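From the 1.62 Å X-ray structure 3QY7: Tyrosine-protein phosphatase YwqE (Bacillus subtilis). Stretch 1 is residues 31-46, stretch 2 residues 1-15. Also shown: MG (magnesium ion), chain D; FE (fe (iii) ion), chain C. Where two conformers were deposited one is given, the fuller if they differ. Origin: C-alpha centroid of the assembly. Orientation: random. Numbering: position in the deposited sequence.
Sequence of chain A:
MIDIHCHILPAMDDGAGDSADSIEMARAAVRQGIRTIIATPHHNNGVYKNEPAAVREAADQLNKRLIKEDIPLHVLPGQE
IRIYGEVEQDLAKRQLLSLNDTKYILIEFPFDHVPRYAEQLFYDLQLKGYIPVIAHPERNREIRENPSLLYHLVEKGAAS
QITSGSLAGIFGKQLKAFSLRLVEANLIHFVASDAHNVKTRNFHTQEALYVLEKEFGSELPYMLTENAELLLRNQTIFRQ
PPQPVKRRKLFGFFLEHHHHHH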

# COMPACT_ATOMS: atom_id res chain seq x y z
N ARG A 31 18.02 -2.57 5.12
CA ARG A 31 19.06 -1.84 4.35
C ARG A 31 18.50 -0.56 3.71
O ARG A 31 19.22 0.43 3.53
CB ARG A 31 19.75 -2.74 3.33
CG ARG A 31 20.56 -3.88 3.95
CD ARG A 31 21.45 -4.56 2.92
NE ARG A 31 20.76 -4.78 1.65
CZ ARG A 31 20.11 -5.88 1.30
NH1 ARG A 31 20.04 -6.93 2.12
NH2 ARG A 31 19.54 -5.94 0.10
N GLN A 32 17.20 -0.56 3.42
CA GLN A 32 16.50 0.59 2.84
C GLN A 32 16.01 1.61 3.87
O GLN A 32 15.42 2.64 3.49
CB GLN A 32 15.31 0.08 1.99
CG GLN A 32 15.69 -0.61 0.69
CD GLN A 32 15.98 0.36 -0.45
OE1 GLN A 32 16.02 1.57 -0.25
NE2 GLN A 32 16.13 -0.17 -1.65
N GLY A 33 16.25 1.36 5.15
CA GLY A 33 15.82 2.28 6.20
C GLY A 33 14.43 2.03 6.74
O GLY A 33 13.91 2.84 7.49
N ILE A 34 13.83 0.90 6.37
CA ILE A 34 12.52 0.53 6.90
C ILE A 34 12.68 -0.21 8.23
O ILE A 34 13.49 -1.14 8.31
CB ILE A 34 11.76 -0.33 5.85
CG1 ILE A 34 11.57 0.47 4.55
CG2 ILE A 34 10.44 -0.86 6.44
CD1 ILE A 34 11.17 -0.36 3.31
N ARG A 35 11.94 0.22 9.26
CA ARG A 35 11.98 -0.43 10.58
C ARG A 35 10.68 -1.15 10.87
O ARG A 35 10.62 -2.02 11.74
CB ARG A 35 12.21 0.57 11.73
CG ARG A 35 13.05 1.81 11.42
CD ARG A 35 14.42 1.50 10.87
NE ARG A 35 15.33 0.94 11.87
CZ ARG A 35 15.78 -0.32 11.87
NH1 ARG A 35 15.40 -1.17 10.92
NH2 ARG A 35 16.62 -0.71 12.82
N THR A 36 9.62 -0.77 10.15
CA THR A 36 8.30 -1.28 10.45
C THR A 36 7.60 -1.57 9.13
O THR A 36 7.59 -0.71 8.25
CB THR A 36 7.47 -0.25 11.24
OG1 THR A 36 8.23 0.21 12.38
CG2 THR A 36 6.14 -0.86 11.70
N ILE A 37 7.03 -2.76 9.00
CA ILE A 37 6.27 -3.14 7.81
C ILE A 37 4.87 -3.52 8.22
O ILE A 37 4.69 -4.31 9.14
CB ILE A 37 6.92 -4.34 7.06
CG1 ILE A 37 8.24 -3.88 6.42
CG2 ILE A 37 5.92 -4.90 6.01
CD1 ILE A 37 9.03 -4.97 5.71
N ILE A 38 3.87 -2.95 7.55
CA ILE A 38 2.54 -3.50 7.70
C ILE A 38 2.39 -4.58 6.62
O ILE A 38 2.37 -4.28 5.42
CB ILE A 38 1.43 -2.45 7.55
CG1 ILE A 38 1.68 -1.28 8.51
CG2 ILE A 38 0.07 -3.09 7.79
CD1 ILE A 38 0.65 -0.11 8.34
N ALA A 39 2.35 -5.84 7.05
CA ALA A 39 2.16 -6.93 6.08
C ALA A 39 0.77 -6.84 5.53
O ALA A 39 -0.20 -6.64 6.29
CB ALA A 39 2.38 -8.27 6.72
N THR A 40 0.65 -6.92 4.20
CA THR A 40 -0.66 -6.79 3.54
C THR A 40 -0.89 -7.94 2.56
O THR A 40 -0.99 -7.70 1.34
CB THR A 40 -0.79 -5.47 2.79
OG1 THR A 40 0.28 -5.34 1.85
CG2 THR A 40 -0.73 -4.30 3.76
N PRO A 41 -0.95 -9.18 3.09
CA PRO A 41 -1.25 -10.31 2.20
C PRO A 41 -2.61 -10.11 1.54
O PRO A 41 -3.49 -9.47 2.13
CB PRO A 41 -1.31 -11.51 3.15
CG PRO A 41 -1.64 -10.93 4.49
CD PRO A 41 -0.94 -9.59 4.51
N HIS A 42 -2.78 -10.63 0.32
CA HIS A 42 -4.07 -10.55 -0.31
C HIS A 42 -5.07 -11.28 0.58
O HIS A 42 -4.75 -12.24 1.15
CB HIS A 42 -4.08 -11.15 -1.75
CG HIS A 42 -3.23 -10.39 -2.73
ND1 HIS A 42 -3.70 -9.32 -3.46
CD2 HIS A 42 -1.96 -10.56 -3.10
CE1 HIS A 42 -2.73 -8.84 -4.19
NE2 HIS A 42 -1.65 -9.57 -3.99
N HIS A 43 -6.29 -10.78 0.70
CA HIS A 43 -7.26 -11.44 1.59
C HIS A 43 -7.73 -12.79 1.03
O HIS A 43 -8.09 -13.69 1.79
CB HIS A 43 -8.42 -10.52 1.94
CG HIS A 43 -9.42 -10.35 0.85
ND1 HIS A 43 -10.73 -10.77 0.96
CD2 HIS A 43 -9.30 -9.82 -0.39
CE1 HIS A 43 -11.37 -10.50 -0.16
NE2 HIS A 43 -10.53 -9.93 -1.00
N ASN A 44 -7.63 -12.92 -0.28
CA ASN A 44 -7.87 -14.16 -1.01
C ASN A 44 -6.64 -14.53 -1.80
O ASN A 44 -6.04 -13.73 -2.38
CB ASN A 44 -8.90 -13.93 -2.10
CG ASN A 44 -10.24 -13.83 -1.60
OD1 ASN A 44 -10.61 -14.54 -0.72
ND2 ASN A 44 -11.01 -12.96 -2.16
N ASN A 45 -6.32 -15.79 -1.83
CA ASN A 45 -5.25 -16.29 -2.64
C ASN A 45 -5.72 -17.59 -3.28
O ASN A 45 -5.55 -18.67 -2.76
CB ASN A 45 -3.99 -16.44 -1.80
CG ASN A 45 -3.17 -17.63 -2.14
OD1 ASN A 45 -2.63 -17.71 -3.17
ND2 ASN A 45 -3.00 -18.48 -1.22
N GLY A 46 -6.29 -17.39 -4.44
CA GLY A 46 -6.82 -18.49 -5.18
C GLY A 46 -8.06 -18.98 -4.54
O GLY A 46 -9.02 -18.26 -4.35
MG MG D . 0.67 -9.66 -5.16
FE FE C . 0.25 -5.78 -3.32
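Stretch 2 1-15: MIDIHCHILPAMDDG

How does the backbone of stretch 2 run along stretch 1? The two lie side by side as parallel strands, with Ile-2 and Asp-3 bridging Thr-36 and Ile-37; Ile-2 CA lies 4.8 Å from Thr-36 CA and Asp-3 CA 4.7 Å from Ile-37 CA. The register continues in the same direction, Ile-4 beside Ile-38, Cys-6 beside Ala-39, His-7 beside Pro-41, until Asp-13 comes near Asn-45. From Ile-4 to Cys-6 stretch 2 advances two residues while stretch 1 advances one, from Ile-38 to Ala-39.

Which hydrogen bonds hold this register? At the start, Met-1 N donates to Gly-33 O (3.2 Å), just where stretch 1 leaves its helix, and Met-1 O accepts from Arg-35 N at 3.0 Å and weakly from Thr-36 N at 3.4 Å. The parallel ladder follows: Asp-3 N to Thr-36 O at 2.9 Å, then Ile-38 N to Asp-3 O at 2.8 Å. Further along, Thr-40 clasps Cys-6 twice, its N giving to Cys-6 O at 2.9 Å while its OG1, on a p rotamer, accepts from Cys-6 N at 2.9 Å. The side chain thus takes the place of a backbone acceptor. Ile-4 O, by contrast, is buried without a polar partner, with Thr-40 CG2 3.4 Å from it.

Where do the apolar side chains meet? Thr-36 and Ile-2 share one face of the sheet, Thr-36 CB lying 4.0 Å from Ile-2 CG1. On the face carrying Ile-37 and Asp-3, Ile-37 reaches further along stretch 2: its CG2 is 3.5 Å from Cys-6 CB and its CD1 4.0 Å from Ile-8 CD1. Ala-39 CB packs 3.6 Å from Leu-9 CG, and Pro-41 CG lies 4.0 Å from Leu-9 CD1. At the beginning of stretch 2, the Met-1 side chain, in the m, t, m rotamer, brings CE to 3.3 Å from Gln-32 O.

What joins the contact to the metals? His-5 NE2 and His-7 NE2 each bind the iron at 2.1 Å, and Asp-14 binds magnesium through OD1 (2.3 Å) and OD2 (2.5 Å), with further ligands elsewhere in the structure. Asp-13 ties this region to stretch 1: its OD2 accepts from His-7 ND1 at 2.7 Å and from His-42 N at 3.0 Å, joining an iron ligand to the neighbouring backbone. The His-42 and His-7 rings are nearly parallel but slid apart, with centroids 4.8 Å from each other, so they barely overlap.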

# COMPACT_ATOMS: atom_id res chain seq x y z
N MET A 1 11.55 4.36 8.92
CA MET A 1 10.40 4.49 7.99
C MET A 1 9.46 3.31 8.09
O MET A 1 9.87 2.22 8.47
CB MET A 1 10.89 4.61 6.55
CG MET A 1 11.65 5.88 6.30
SD MET A 1 11.92 6.06 4.53
CE MET A 1 13.01 4.71 4.26
N ILE A 2 8.21 3.54 7.69
CA ILE A 2 7.15 2.54 7.75
C ILE A 2 6.71 2.21 6.33
O ILE A 2 6.45 3.12 5.54
CB ILE A 2 5.96 3.10 8.52
CG1 ILE A 2 6.37 3.41 9.96
CG2 ILE A 2 4.75 2.16 8.49
CD1 ILE A 2 5.45 4.37 10.62
N ASP A 3 6.64 0.92 6.01
CA ASP A 3 6.18 0.44 4.70
C ASP A 3 4.78 -0.10 4.89
O ASP A 3 4.58 -1.03 5.66
CB ASP A 3 7.14 -0.66 4.22
CG ASP A 3 6.90 -1.08 2.78
OD1 ASP A 3 6.44 -0.24 1.98
OD2 ASP A 3 7.18 -2.26 2.46
N ILE A 4 3.80 0.51 4.20
CA ILE A 4 2.39 0.19 4.47
C ILE A 4 1.76 -0.87 3.57
O ILE A 4 0.57 -1.17 3.71
CB ILE A 4 1.48 1.46 4.48
CG1 ILE A 4 1.34 2.09 3.08
CG2 ILE A 4 2.00 2.46 5.49
CD1 ILE A 4 0.02 2.86 2.92
N HIS A 5 2.54 -1.40 2.62
CA HIS A 5 2.04 -2.39 1.65
C HIS A 5 3.20 -3.31 1.29
O HIS A 5 4.19 -2.86 0.71
CB HIS A 5 1.49 -1.63 0.41
CG HIS A 5 0.91 -2.51 -0.66
ND1 HIS A 5 0.10 -1.99 -1.65
CD2 HIS A 5 0.98 -3.84 -0.90
CE1 HIS A 5 -0.27 -2.96 -2.47
NE2 HIS A 5 0.23 -4.09 -2.03
N CYS A 6 3.10 -4.58 1.67
CA CYS A 6 4.24 -5.49 1.52
C CYS A 6 3.79 -6.94 1.66
O CYS A 6 2.98 -7.27 2.53
CB CYS A 6 5.28 -5.17 2.60
SG CYS A 6 6.88 -5.94 2.29
N HIS A 7 4.30 -7.79 0.78
CA HIS A 7 3.90 -9.18 0.76
C HIS A 7 5.02 -10.03 1.31
O HIS A 7 5.55 -10.94 0.65
CB HIS A 7 3.45 -9.55 -0.65
CG HIS A 7 2.30 -8.72 -1.13
ND1 HIS A 7 0.99 -9.14 -1.01
CD2 HIS A 7 2.26 -7.47 -1.64
CE1 HIS A 7 0.20 -8.20 -1.49
NE2 HIS A 7 0.94 -7.17 -1.86
N ILE A 8 5.39 -9.72 2.56
CA ILE A 8 6.49 -10.37 3.26
C ILE A 8 6.07 -11.66 4.00
O ILE A 8 6.92 -12.51 4.27
CB ILE A 8 7.22 -9.38 4.22
CG1 ILE A 8 8.59 -9.94 4.65
CG2 ILE A 8 6.34 -9.06 5.44
CD1 ILE A 8 9.45 -8.89 5.34
N LEU A 9 4.79 -11.80 4.33
CA LEU A 9 4.33 -13.02 5.00
C LEU A 9 4.43 -14.22 4.05
O LEU A 9 4.03 -14.13 2.89
CB LEU A 9 2.91 -12.87 5.56
CG LEU A 9 2.76 -11.83 6.66
CD1 LEU A 9 1.32 -11.71 7.13
CD2 LEU A 9 3.72 -12.07 7.86
N PRO A 10 4.97 -15.33 4.55
CA PRO A 10 5.22 -16.50 3.71
C PRO A 10 3.98 -17.36 3.50
O PRO A 10 3.13 -17.47 4.40
CB PRO A 10 6.24 -17.29 4.52
CG PRO A 10 5.83 -17.01 5.96
CD PRO A 10 5.43 -15.55 5.94
N ALA A 11 3.91 -17.97 2.31
CA ALA A 11 2.87 -18.94 1.96
C ALA A 11 1.46 -18.39 2.16
O ALA A 11 0.59 -19.08 2.69
CB ALA A 11 3.07 -20.24 2.75
N MET A 12 1.23 -17.15 1.76
CA MET A 12 -0.07 -16.56 1.82
C MET A 12 -0.60 -16.13 0.49
O MET A 12 -1.75 -16.13 0.23
CB MET A 12 -0.06 -15.32 2.71
CG MET A 12 0.24 -15.61 4.09
SD MET A 12 -0.82 -14.73 5.21
CE MET A 12 -0.65 -15.71 6.58
N ASP A 13 0.34 -15.76 -0.33
CA ASP A 13 0.09 -15.08 -1.54
C ASP A 13 1.23 -15.21 -2.56
O ASP A 13 1.97 -16.12 -2.55
CB ASP A 13 -0.55 -13.69 -1.41
CG ASP A 13 0.39 -12.64 -0.83
OD1 ASP A 13 1.52 -12.96 -0.69
OD2 ASP A 13 -0.09 -11.58 -0.57
N ASP A 14 1.27 -14.27 -3.46
CA ASP A 14 2.33 -14.26 -4.43
C ASP A 14 3.65 -13.64 -3.96
O ASP A 14 4.57 -13.56 -4.67
CB ASP A 14 1.84 -13.60 -5.70
CG ASP A 14 1.20 -12.32 -5.44
OD1 ASP A 14 1.01 -11.61 -6.40
OD2 ASP A 14 0.85 -11.99 -4.27
N GLY A 15 3.71 -13.26 -2.71
CA GLY A 15 4.93 -12.72 -2.17
C GLY A 15 5.76 -13.86 -1.55
O GLY A 15 5.95 -14.84 -2.24
O HOH W 1 -0.30 -4.85 -4.86